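Local coordinates for protein acyl-CoA dehydrogenase (Mycobacterium thermoresistibile, PDB 3PFD) that probably catalyses the flavin-dependent oxidation of a 2,3-saturated acyl-CoA to the 2,3-dehydroacyl-CoA, handing the electrons to an acceptor, at residues A25-I30 with I87-R92; H254-I259 with F328-S333; G269-A274 with D300-I305; E306-M311 with K334-D339. All coordinates share one frame; numbering follows the deposited sequence.

Interaction 1 of 4, residues A25-I30 with I87-R92; sequences ALREAI and IEEVAR
Arg-27 leaves its helix with CG anti to the backbone N, then folds at CG-CD (chi3 -69°), and this bend carries the guanidinium across to Glu-88 and Glu-89. The two acids answer with different shapes: Glu-88 is extended beyond CG, whereas Glu-89 is bent at chi2, so that one oxygen of each arrives at the same nitrogen. Arg-27 NH2 gives 2.9 Å to Glu-88 OE2 and 3.1 Å to Glu-89 OE2, both acceptors lying near the guanidinium plane. They are gripped differently, however. Glu-89 OE2 offers its anti lone pair, with its carboxylate turned 82° from the guanidinium, while Glu-88 OE2 is met from above its own carboxylate plane. The network reaches further, since Tyr-313 OH bonds both Arg-27 NH1 and Glu-88 OE1, Arg-309 NE is a second cationic partner of Glu-88 OE2, and Glu-89 OE1 pairs with Arg-31. Two like-charged acids side by side are thereby compensated, which would be expected to keep both ionised.

Next to the polar group the contact is made by carbon atoms. Ile-30 CG2 rests against Glu-89 CB at 3.6 Å, and its CD1 reaches Val-90 CG2 at 3.9 Å. Within the helical N-terminal domain, these turns of helices 24-47 and 80-91 run at 30° with axes 9.7 Å apart; Phe-64 packs on Ile-30, helix 95-114 covers Val-90, and helix 256-280 lies against Glu-88.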
# COMPACT_ATOMS: atom_id res chain seq x y z
N ALA C 25 6.61 -28.81 -20.59
CA ALA C 25 6.84 -28.92 -22.03
C ALA C 25 5.95 -27.95 -22.82
O ALA C 25 6.38 -27.37 -23.81
CB ALA C 25 6.64 -30.36 -22.51
N LEU C 26 4.71 -27.78 -22.36
CA LEU C 26 3.80 -26.80 -22.97
C LEU C 26 4.40 -25.40 -22.84
O LEU C 26 4.53 -24.69 -23.84
CB LEU C 26 2.41 -26.83 -22.31
CG LEU C 26 1.43 -25.77 -22.86
CD1 LEU C 26 0.77 -26.26 -24.14
CD2 LEU C 26 0.39 -25.38 -21.83
N ARG C 27 4.76 -25.03 -21.62
CA ARG C 27 5.32 -23.71 -21.37
C ARG C 27 6.52 -23.42 -22.25
O ARG C 27 6.61 -22.34 -22.82
CB ARG C 27 5.69 -23.52 -19.91
CG ARG C 27 5.95 -22.04 -19.55
CD ARG C 27 6.46 -21.89 -18.13
NE ARG C 27 5.45 -22.19 -17.12
CZ ARG C 27 4.51 -21.34 -16.68
NH1 ARG C 27 3.67 -21.73 -15.74
NH2 ARG C 27 4.37 -20.12 -17.19
N GLU C 28 7.43 -24.39 -22.38
CA GLU C 28 8.64 -24.22 -23.19
C GLU C 28 8.28 -23.97 -24.67
O GLU C 28 8.86 -23.09 -25.32
CB GLU C 28 9.60 -25.43 -23.01
CG GLU C 28 10.14 -25.58 -21.56
CD GLU C 28 11.09 -26.78 -21.32
OE1 GLU C 28 12.16 -26.55 -20.71
OE2 GLU C 28 10.77 -27.93 -21.70
N ALA C 29 7.31 -24.73 -25.18
CA ALA C 29 6.83 -24.59 -26.56
C ALA C 29 6.14 -23.25 -26.83
O ALA C 29 6.43 -22.61 -27.83
CB ALA C 29 5.90 -25.74 -26.92
N ILE C 30 5.22 -22.83 -25.95
CA ILE C 30 4.56 -21.53 -26.15
C ILE C 30 5.49 -20.35 -25.97
O ILE C 30 5.39 -19.40 -26.72
CB ILE C 30 3.23 -21.33 -25.36
CG1 ILE C 30 2.56 -20.02 -25.77
CG2 ILE C 30 3.46 -21.39 -23.87
CD1 ILE C 30 2.20 -19.94 -27.27
N ILE C 87 -2.06 -18.29 -22.52
CA ILE C 87 -2.43 -16.87 -22.47
C ILE C 87 -1.37 -16.03 -21.76
O ILE C 87 -0.98 -14.97 -22.27
CB ILE C 87 -3.82 -16.70 -21.85
CG1 ILE C 87 -4.86 -17.24 -22.84
CG2 ILE C 87 -4.10 -15.24 -21.45
CD1 ILE C 87 -6.12 -17.71 -22.18
N GLU C 88 -0.88 -16.53 -20.63
CA GLU C 88 0.17 -15.90 -19.85
C GLU C 88 1.46 -15.72 -20.65
O GLU C 88 2.06 -14.65 -20.62
CB GLU C 88 0.45 -16.77 -18.60
CG GLU C 88 1.65 -16.37 -17.71
CD GLU C 88 1.93 -17.43 -16.62
OE1 GLU C 88 0.96 -18.08 -16.16
OE2 GLU C 88 3.11 -17.65 -16.25
N GLU C 89 1.90 -16.77 -21.33
CA GLU C 89 3.17 -16.71 -22.06
C GLU C 89 3.10 -15.78 -23.28
O GLU C 89 4.11 -15.14 -23.66
CB GLU C 89 3.66 -18.11 -22.46
CG GLU C 89 4.22 -18.93 -21.27
CD GLU C 89 5.49 -18.32 -20.65
OE1 GLU C 89 6.23 -17.61 -21.35
OE2 GLU C 89 5.74 -18.53 -19.45
N VAL C 90 1.92 -15.69 -23.88
CA VAL C 90 1.74 -14.76 -24.99
C VAL C 90 1.72 -13.33 -24.40
O VAL C 90 2.37 -12.44 -24.92
CB VAL C 90 0.50 -15.08 -25.89
CG1 VAL C 90 0.34 -14.05 -27.01
CG2 VAL C 90 0.64 -16.44 -26.54
N ALA C 91 1.02 -13.12 -23.28
CA ALA C 91 0.87 -11.76 -22.70
C ALA C 91 2.20 -11.17 -22.22
O ALA C 91 2.39 -9.93 -22.20
CB ALA C 91 -0.14 -11.78 -21.56
N ARG C 92 3.09 -12.07 -21.81
CA ARG C 92 4.46 -11.75 -21.43
C ARG C 92 5.18 -10.96 -22.52
O ARG C 92 6.08 -10.17 -22.19
CB ARG C 92 5.24 -13.05 -21.14
CG ARG C 92 6.61 -12.90 -20.49
CD ARG C 92 7.16 -14.25 -20.02
NE ARG C 92 8.59 -14.14 -19.78
CZ ARG C 92 9.53 -14.27 -20.72
NH1 ARG C 92 9.22 -14.61 -21.98
NH2 ARG C 92 10.82 -14.09 -20.39

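Interaction 2 of 4, residues H254-I259 with F328-S333; sequences HTRPTI and FISAAS
Pro-257 sets its CG and CD against Ser-330 CB, 4.0 Å from each, while its CA meets Ser-333 OG at 3.7 Å. Beside it, Arg-256 CB sits 3.7 Å from Ser-330 O, and the aliphatic run of the arginine passes Ser-330 and Ala-331. No hydrogen bond spans the two segments: small serine and alanine side chains let the first turn of helix 256-280 come close to helix 326-352, with 5.6 Å between the CA atoms of Pro-257 and Ser-330.

The next shell fixes these groups. Ser-333 OG, with chi1 75° between the backbone N and the carbonyl carbon, turns back to its own helix and donates to Ser-330 O over 3.0 Å, and its contact with Pro-257 is packing without a hydrogen bond. Ser-330 OG likewise bonds Leu-326 O. On the other side, Thr-255 O receives both the OG1 (2.6 Å) and the N of Thr-258, tying down the start of the helix. The extended Arg-256 carries NE to the carbonyl oxygen of Glu-377, and its side chain lies about 8 Å from a bound reduced flavin cofactor, near it but not touching.

In this C-terminal helical bundle of the acyl-CoA dehydrogenase fold, a second subunit packs on Phe-328 and Ala-332, helix 95-114 flanks the segment 254-259, helix 292-321 lies against Ile-329 and Ser-333, and helix 380-391 covers Ala-331.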
# COMPACT_ATOMS: atom_id res chain seq x y z
N HIS C 254 -15.60 -19.19 -15.56
CA HIS C 254 -14.63 -19.99 -16.28
C HIS C 254 -13.63 -19.18 -17.11
O HIS C 254 -12.82 -19.78 -17.84
CB HIS C 254 -15.35 -21.01 -17.17
CG HIS C 254 -16.14 -22.01 -16.40
ND1 HIS C 254 -15.64 -23.25 -16.06
CD2 HIS C 254 -17.39 -21.95 -15.87
CE1 HIS C 254 -16.56 -23.92 -15.37
NE2 HIS C 254 -17.62 -23.15 -15.24
N THR C 255 -13.71 -17.84 -17.08
CA THR C 255 -12.78 -17.05 -17.91
C THR C 255 -12.00 -16.00 -17.12
O THR C 255 -10.89 -15.62 -17.51
CB THR C 255 -13.46 -16.39 -19.13
OG1 THR C 255 -14.41 -15.42 -18.69
CG2 THR C 255 -14.16 -17.43 -20.05
N ARG C 256 -12.55 -15.55 -16.00
CA ARG C 256 -11.84 -14.59 -15.15
C ARG C 256 -10.39 -14.96 -14.84
O ARG C 256 -9.52 -14.09 -14.90
CB ARG C 256 -12.62 -14.30 -13.87
CG ARG C 256 -13.54 -13.13 -14.05
CD ARG C 256 -14.59 -13.02 -12.96
NE ARG C 256 -15.46 -11.87 -13.24
CZ ARG C 256 -16.73 -11.78 -12.86
NH1 ARG C 256 -17.30 -12.78 -12.18
NH2 ARG C 256 -17.43 -10.68 -13.19
N PRO C 257 -10.11 -16.25 -14.55
CA PRO C 257 -8.71 -16.62 -14.28
C PRO C 257 -7.78 -16.39 -15.46
O PRO C 257 -6.58 -16.17 -15.25
CB PRO C 257 -8.79 -18.11 -13.91
CG PRO C 257 -10.23 -18.32 -13.44
CD PRO C 257 -11.05 -17.38 -14.33
N THR C 258 -8.31 -16.45 -16.70
CA THR C 258 -7.48 -16.27 -17.90
C THR C 258 -7.01 -14.81 -18.01
O THR C 258 -5.91 -14.54 -18.45
CB THR C 258 -8.16 -16.75 -19.20
OG1 THR C 258 -9.23 -15.87 -19.55
CG2 THR C 258 -8.71 -18.19 -19.05
N ILE C 259 -7.84 -13.87 -17.56
CA ILE C 259 -7.39 -12.48 -17.47
C ILE C 259 -6.40 -12.31 -16.31
O ILE C 259 -5.45 -11.55 -16.40
CB ILE C 259 -8.57 -11.50 -17.38
CG1 ILE C 259 -9.43 -11.59 -18.67
CG2 ILE C 259 -8.08 -10.06 -17.15
CD1 ILE C 259 -8.66 -11.43 -19.99
N PHE C 328 -15.97 -16.91 -5.70
CA PHE C 328 -14.96 -16.22 -4.89
C PHE C 328 -13.57 -16.33 -5.50
O PHE C 328 -12.90 -15.32 -5.71
CB PHE C 328 -14.90 -16.70 -3.43
CG PHE C 328 -13.75 -16.10 -2.70
CD1 PHE C 328 -12.50 -16.75 -2.66
CD2 PHE C 328 -13.87 -14.83 -2.11
CE1 PHE C 328 -11.41 -16.16 -2.02
CE2 PHE C 328 -12.80 -14.22 -1.48
CZ PHE C 328 -11.55 -14.87 -1.44
N ILE C 329 -13.12 -17.56 -5.76
CA ILE C 329 -11.74 -17.76 -6.19
C ILE C 329 -11.47 -17.20 -7.59
O ILE C 329 -10.38 -16.67 -7.85
CB ILE C 329 -11.30 -19.25 -6.08
CG1 ILE C 329 -9.79 -19.40 -6.37
CG2 ILE C 329 -12.10 -20.16 -7.02
CD1 ILE C 329 -8.89 -19.14 -5.18
N SER C 330 -12.43 -17.30 -8.51
CA SER C 330 -12.18 -16.77 -9.85
C SER C 330 -12.07 -15.22 -9.85
O SER C 330 -11.17 -14.67 -10.48
CB SER C 330 -13.15 -17.32 -10.89
OG SER C 330 -14.39 -16.68 -10.83
N ALA C 331 -12.96 -14.55 -9.09
CA ALA C 331 -12.92 -13.09 -8.87
C ALA C 331 -11.62 -12.69 -8.17
O ALA C 331 -10.98 -11.72 -8.57
CB ALA C 331 -14.12 -12.62 -8.05
N ALA C 332 -11.26 -13.42 -7.11
CA ALA C 332 -10.00 -13.20 -6.38
C ALA C 332 -8.79 -13.25 -7.29
O ALA C 332 -7.95 -12.35 -7.26
CB ALA C 332 -9.83 -14.23 -5.20
N SER C 333 -8.69 -14.30 -8.10
CA SER C 333 -7.51 -14.53 -8.92
C SER C 333 -7.33 -13.47 -10.01
O SER C 333 -6.20 -13.01 -10.28
CB SER C 333 -7.55 -15.92 -9.56
OG SER C 333 -8.46 -15.98 -10.63

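Interaction 3 of 4, residues G269-A274 with D300-I305; sequences GALDAA and DMAMKI
Leu-271 points its CB toward Met-301, Ala-302 and Ile-305, and its rotamer divides the work between its two methyls. With CG anti to the backbone N (chi1 169°), the fork reaches the partner helix: CD1 settles 4.1 Å from Met-301 CB, and CD2 lodges between Ala-302 CB and Ile-305 CD1, at 3.8 Å from each. Ile-305 crosses the leucine at a slant. Its CG1 stands anti to the carbonyl carbon and the chain then runs out extended, its terminal CD1 touching Leu-271 CB as well as CD2.

The two segments belong to the C-terminal helical bundle of the acyl-CoA dehydrogenase fold, where helices 256-280 and 292-321 run nearly antiparallel; the local axes make 153° and approach to 10.3 Å, a spacing that large side chains such as leucine and methionine span. Helix 326-352 flanks the pair, touching both Ala-270 and Met-301.

Met-301 takes another route. After leaving its helix with CG beside the backbone N, it bends at the thioether (chi3 74°), and the bend carries CE to the partner helix, where it ends 4.5 Å from Ala-274 CB, a looser touch than those of the leucine. Leu-298, one turn earlier on the same helix, also packs on Leu-271 and Ala-274. Ala-302, small enough to receive Leu-271 CD2, additionally touches Phe-328 of a second subunit.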
# COMPACT_ATOMS: atom_id res chain seq x y z
N GLY C 269 6.87 -10.43 -17.76
CA GLY C 269 7.66 -9.85 -18.83
C GLY C 269 8.28 -8.54 -18.39
O GLY C 269 9.45 -8.27 -18.73
N ALA C 270 7.53 -7.73 -17.64
CA ALA C 270 8.06 -6.46 -17.10
C ALA C 270 9.19 -6.75 -16.11
O ALA C 270 10.27 -6.16 -16.20
CB ALA C 270 6.95 -5.63 -16.43
N LEU C 271 8.95 -7.67 -15.18
CA LEU C 271 10.01 -8.12 -14.25
C LEU C 271 11.24 -8.69 -14.99
O LEU C 271 12.37 -8.35 -14.64
CB LEU C 271 9.47 -9.16 -13.26
CG LEU C 271 10.53 -9.90 -12.42
CD1 LEU C 271 11.15 -8.89 -11.41
CD2 LEU C 271 9.95 -11.11 -11.69
N ASP C 272 11.04 -9.58 -15.96
CA ASP C 272 12.18 -10.11 -16.74
C ASP C 272 13.00 -8.98 -17.37
O ASP C 272 14.25 -9.01 -17.33
CB ASP C 272 11.74 -11.03 -17.86
CG ASP C 272 11.09 -12.30 -17.37
OD1 ASP C 272 11.21 -12.65 -16.18
OD2 ASP C 272 10.41 -12.93 -18.20
N ALA C 273 12.31 -8.01 -17.99
CA ALA C 273 13.00 -6.88 -18.62
C ALA C 273 13.78 -6.07 -17.56
O ALA C 273 14.94 -5.72 -17.80
CB ALA C 273 11.98 -5.96 -19.41
N ALA C 274 13.17 -5.80 -16.40
CA ALA C 274 13.82 -5.04 -15.31
C ALA C 274 15.05 -5.75 -14.69
O ALA C 274 16.03 -5.10 -14.35
CB ALA C 274 12.82 -4.69 -14.20
N ASP C 300 9.97 -7.78 -4.23
CA ASP C 300 8.53 -7.55 -4.06
C ASP C 300 7.76 -7.92 -5.35
O ASP C 300 6.69 -8.52 -5.30
CB ASP C 300 8.22 -6.10 -3.67
CG ASP C 300 8.67 -5.74 -2.25
OD1 ASP C 300 8.91 -6.65 -1.43
OD2 ASP C 300 8.77 -4.53 -1.95
N MET C 301 8.32 -7.55 -6.50
CA MET C 301 7.65 -7.79 -7.77
C MET C 301 7.48 -9.29 -7.96
O MET C 301 6.35 -9.77 -8.13
CB MET C 301 8.42 -7.14 -8.91
CG MET C 301 8.42 -5.59 -8.85
SD MET C 301 9.82 -4.84 -9.71
CE MET C 301 9.36 -5.06 -11.42
N ALA C 302 8.59 -10.04 -7.86
CA ALA C 302 8.60 -11.47 -8.08
C ALA C 302 7.73 -12.25 -7.09
O ALA C 302 7.01 -13.18 -7.47
CB ALA C 302 10.06 -12.01 -8.00
N MET C 303 7.80 -11.87 -5.81
CA MET C 303 7.02 -12.52 -4.77
C MET C 303 5.53 -12.46 -5.08
O MET C 303 4.82 -13.48 -5.01
CB MET C 303 7.30 -11.84 -3.42
CG MET C 303 6.43 -12.26 -2.26
SD MET C 303 6.98 -11.48 -0.70
CE MET C 303 6.60 -9.75 -0.97
N LYS C 304 5.05 -11.24 -5.35
CA LYS C 304 3.67 -10.97 -5.70
C LYS C 304 3.25 -11.63 -7.00
O LYS C 304 2.16 -12.20 -7.06
CB LYS C 304 3.39 -9.46 -5.74
CG LYS C 304 3.43 -8.81 -4.32
CD LYS C 304 3.12 -7.30 -4.41
CE LYS C 304 3.30 -6.61 -3.06
NZ LYS C 304 2.59 -5.27 -3.08
N ILE C 305 4.12 -11.58 -8.02
CA ILE C 305 3.82 -12.31 -9.27
C ILE C 305 3.60 -13.83 -9.04
O ILE C 305 2.69 -14.44 -9.64
CB ILE C 305 4.91 -12.15 -10.33
CG1 ILE C 305 4.95 -10.71 -10.85
CG2 ILE C 305 4.67 -13.12 -11.48
CD1 ILE C 305 6.18 -10.42 -11.72

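Interaction 4 of 4, residues E306-M311 with K334-D339; sequences EAARLM and KCFASD
Ala-308 and Ala-337 meet where helices 292-321 and 326-352, nearly antiparallel neighbours in the C-terminal helical bundle, come close: the local axes are 8.9 Å apart at 153°. The two methyls lie 3.9 Å from one another, and the absence of larger groups allows the backbones to approach to 4.8 Å between CA of Ala-308 and CA of Ala-337. Phe-336 closes the tight side. Its ring slides edge first along the opposing helix, CE2 being 3.8 Å from Ala-307 CB and 3.5 Å from Ala-308 N, and Met-303 of a second subunit packs against the same phenylalanine.

The far side of helix 292-321 is different in kind. There Glu-306 and Arg-309, partly exposed and directed away from Ala-337, pair with each other, OE1 to NH1 at 3.0 Å; the second carboxylate oxygen of the glutamate bridges to Arg-318 of the second subunit, and Arg-309 is also bonded by Glu-88 and Gln-268. On the other helix, the partly exposed Asp-339 pairs with Arg-384.

Met-311, by contrast, belongs to the tight part: bent at its thioether (chi3 74°), it crosses Phe-336 at about a right angle, with CE 3.6 Å from Phe-336 CB.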
# COMPACT_ATOMS: atom_id res chain seq x y z
N GLU C 306 4.42 -14.43 -8.17
CA GLU C 306 4.30 -15.87 -7.95
C GLU C 306 3.01 -16.19 -7.18
O GLU C 306 2.35 -17.16 -7.50
CB GLU C 306 5.54 -16.44 -7.23
CG GLU C 306 5.48 -17.95 -6.92
CD GLU C 306 5.35 -18.86 -8.19
OE1 GLU C 306 5.56 -18.39 -9.33
OE2 GLU C 306 5.05 -20.05 -8.04
N ALA C 307 2.66 -15.37 -6.19
CA ALA C 307 1.38 -15.54 -5.49
C ALA C 307 0.19 -15.43 -6.46
O ALA C 307 -0.70 -16.28 -6.47
CB ALA C 307 1.22 -14.54 -4.35
N ALA C 308 0.21 -14.40 -7.29
CA ALA C 308 -0.84 -14.22 -8.29
C ALA C 308 -0.93 -15.44 -9.23
O ALA C 308 -2.02 -15.93 -9.52
CB ALA C 308 -0.59 -12.97 -9.07
N ARG C 309 0.24 -15.92 -9.70
CA ARG C 309 0.29 -17.06 -10.63
C ARG C 309 -0.38 -18.32 -10.03
O ARG C 309 -1.27 -18.92 -10.65
CB ARG C 309 1.74 -17.35 -11.09
CG ARG C 309 1.87 -18.57 -12.00
CD ARG C 309 3.32 -18.91 -12.40
NE ARG C 309 3.86 -17.95 -13.36
CZ ARG C 309 4.77 -17.01 -13.09
NH1 ARG C 309 5.28 -16.89 -11.86
NH2 ARG C 309 5.17 -16.18 -14.05
N LEU C 310 0.04 -18.69 -8.82
CA LEU C 310 -0.53 -19.85 -8.16
C LEU C 310 -2.04 -19.75 -7.92
O LEU C 310 -2.77 -20.75 -8.05
CB LEU C 310 0.20 -20.09 -6.84
CG LEU C 310 1.67 -20.40 -7.08
CD1 LEU C 310 2.45 -20.24 -5.76
CD2 LEU C 310 1.80 -21.83 -7.66
N MET C 311 -2.51 -18.55 -7.57
CA MET C 311 -3.94 -18.37 -7.35
C MET C 311 -4.73 -18.42 -8.68
O MET C 311 -5.84 -18.94 -8.72
CB MET C 311 -4.23 -17.10 -6.56
CG MET C 311 -5.71 -17.02 -6.18
SD MET C 311 -6.06 -16.10 -4.69
CE MET C 311 -5.83 -14.42 -5.24
N LYS C 334 -8.44 -13.05 -10.59
CA LYS C 334 -8.44 -11.98 -11.58
C LYS C 334 -8.11 -10.61 -10.92
O LYS C 334 -7.23 -9.87 -11.40
CB LYS C 334 -9.77 -11.96 -12.36
CG LYS C 334 -9.81 -11.02 -13.63
CD LYS C 334 -10.06 -9.55 -13.21
CE LYS C 334 -10.58 -8.68 -14.34
NZ LYS C 334 -10.60 -7.21 -13.95
N CYS C 335 -8.80 -10.29 -9.81
CA CYS C 335 -8.59 -9.02 -9.11
C CYS C 335 -7.15 -8.90 -8.60
O CYS C 335 -6.48 -7.90 -8.86
CB CYS C 335 -9.58 -8.86 -7.93
SG CYS C 335 -9.51 -7.26 -7.11
N PHE C 336 -6.66 -9.93 -7.92
CA PHE C 336 -5.27 -9.89 -7.35
C PHE C 336 -4.20 -9.81 -8.45
O PHE C 336 -3.31 -8.95 -8.40
CB PHE C 336 -5.01 -11.13 -6.48
CG PHE C 336 -3.69 -11.08 -5.73
CD1 PHE C 336 -3.48 -10.13 -4.71
CD2 PHE C 336 -2.66 -11.96 -6.04
CE1 PHE C 336 -2.27 -10.10 -4.01
CE2 PHE C 336 -1.44 -11.95 -5.33
CZ PHE C 336 -1.24 -11.01 -4.32
N ALA C 337 -4.26 -10.71 -9.43
CA ALA C 337 -3.26 -10.66 -10.51
C ALA C 337 -3.20 -9.32 -11.21
O ALA C 337 -2.13 -8.83 -11.54
CB ALA C 337 -3.44 -11.79 -11.52
N SER C 338 -4.36 -8.72 -11.46
CA SER C 338 -4.38 -7.44 -12.20
C SER C 338 -3.87 -6.32 -11.33
O SER C 338 -3.15 -5.44 -11.81
CB SER C 338 -5.78 -7.12 -12.76
OG SER C 338 -6.76 -7.13 -11.73
N ASP C 339 -4.22 -6.33 -10.04
CA ASP C 339 -3.62 -5.38 -9.10
C ASP C 339 -2.10 -5.55 -9.06
O ASP C 339 -1.35 -4.57 -9.08
CB ASP C 339 -4.21 -5.50 -7.68
CG ASP C 339 -5.62 -4.97 -7.58
OD1 ASP C 339 -6.10 -4.35 -8.54
OD2 ASP C 339 -6.28 -5.18 -6.56

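How the interactions relate
The four contacts form a connected set of helix pairings that fasten the N-terminal domain to the C-terminal bundle. Interaction 1 reaches interaction 4 through a 3.0 Å salt bridge between Glu-88 OE2 and Arg-309 NE, and interaction 3 through Arg-92 and Asp-272; its Ile-87 CG2 packs 3.6 Å from Thr-258 O of interaction 2. Interactions 2 and 4, with centres 9 Å apart, share helix 326-352. Interactions 3 and 4, centres 12 Å apart, follow one another on helix 292-321. Interactions 2 and 3 share helix 256-280 without touching, yet each comes near a bound flavin, about 8 and 9 Å from the side chains of Arg-256 and Ala-274. Interactions 2, 3 and 4 also touch a second subunit.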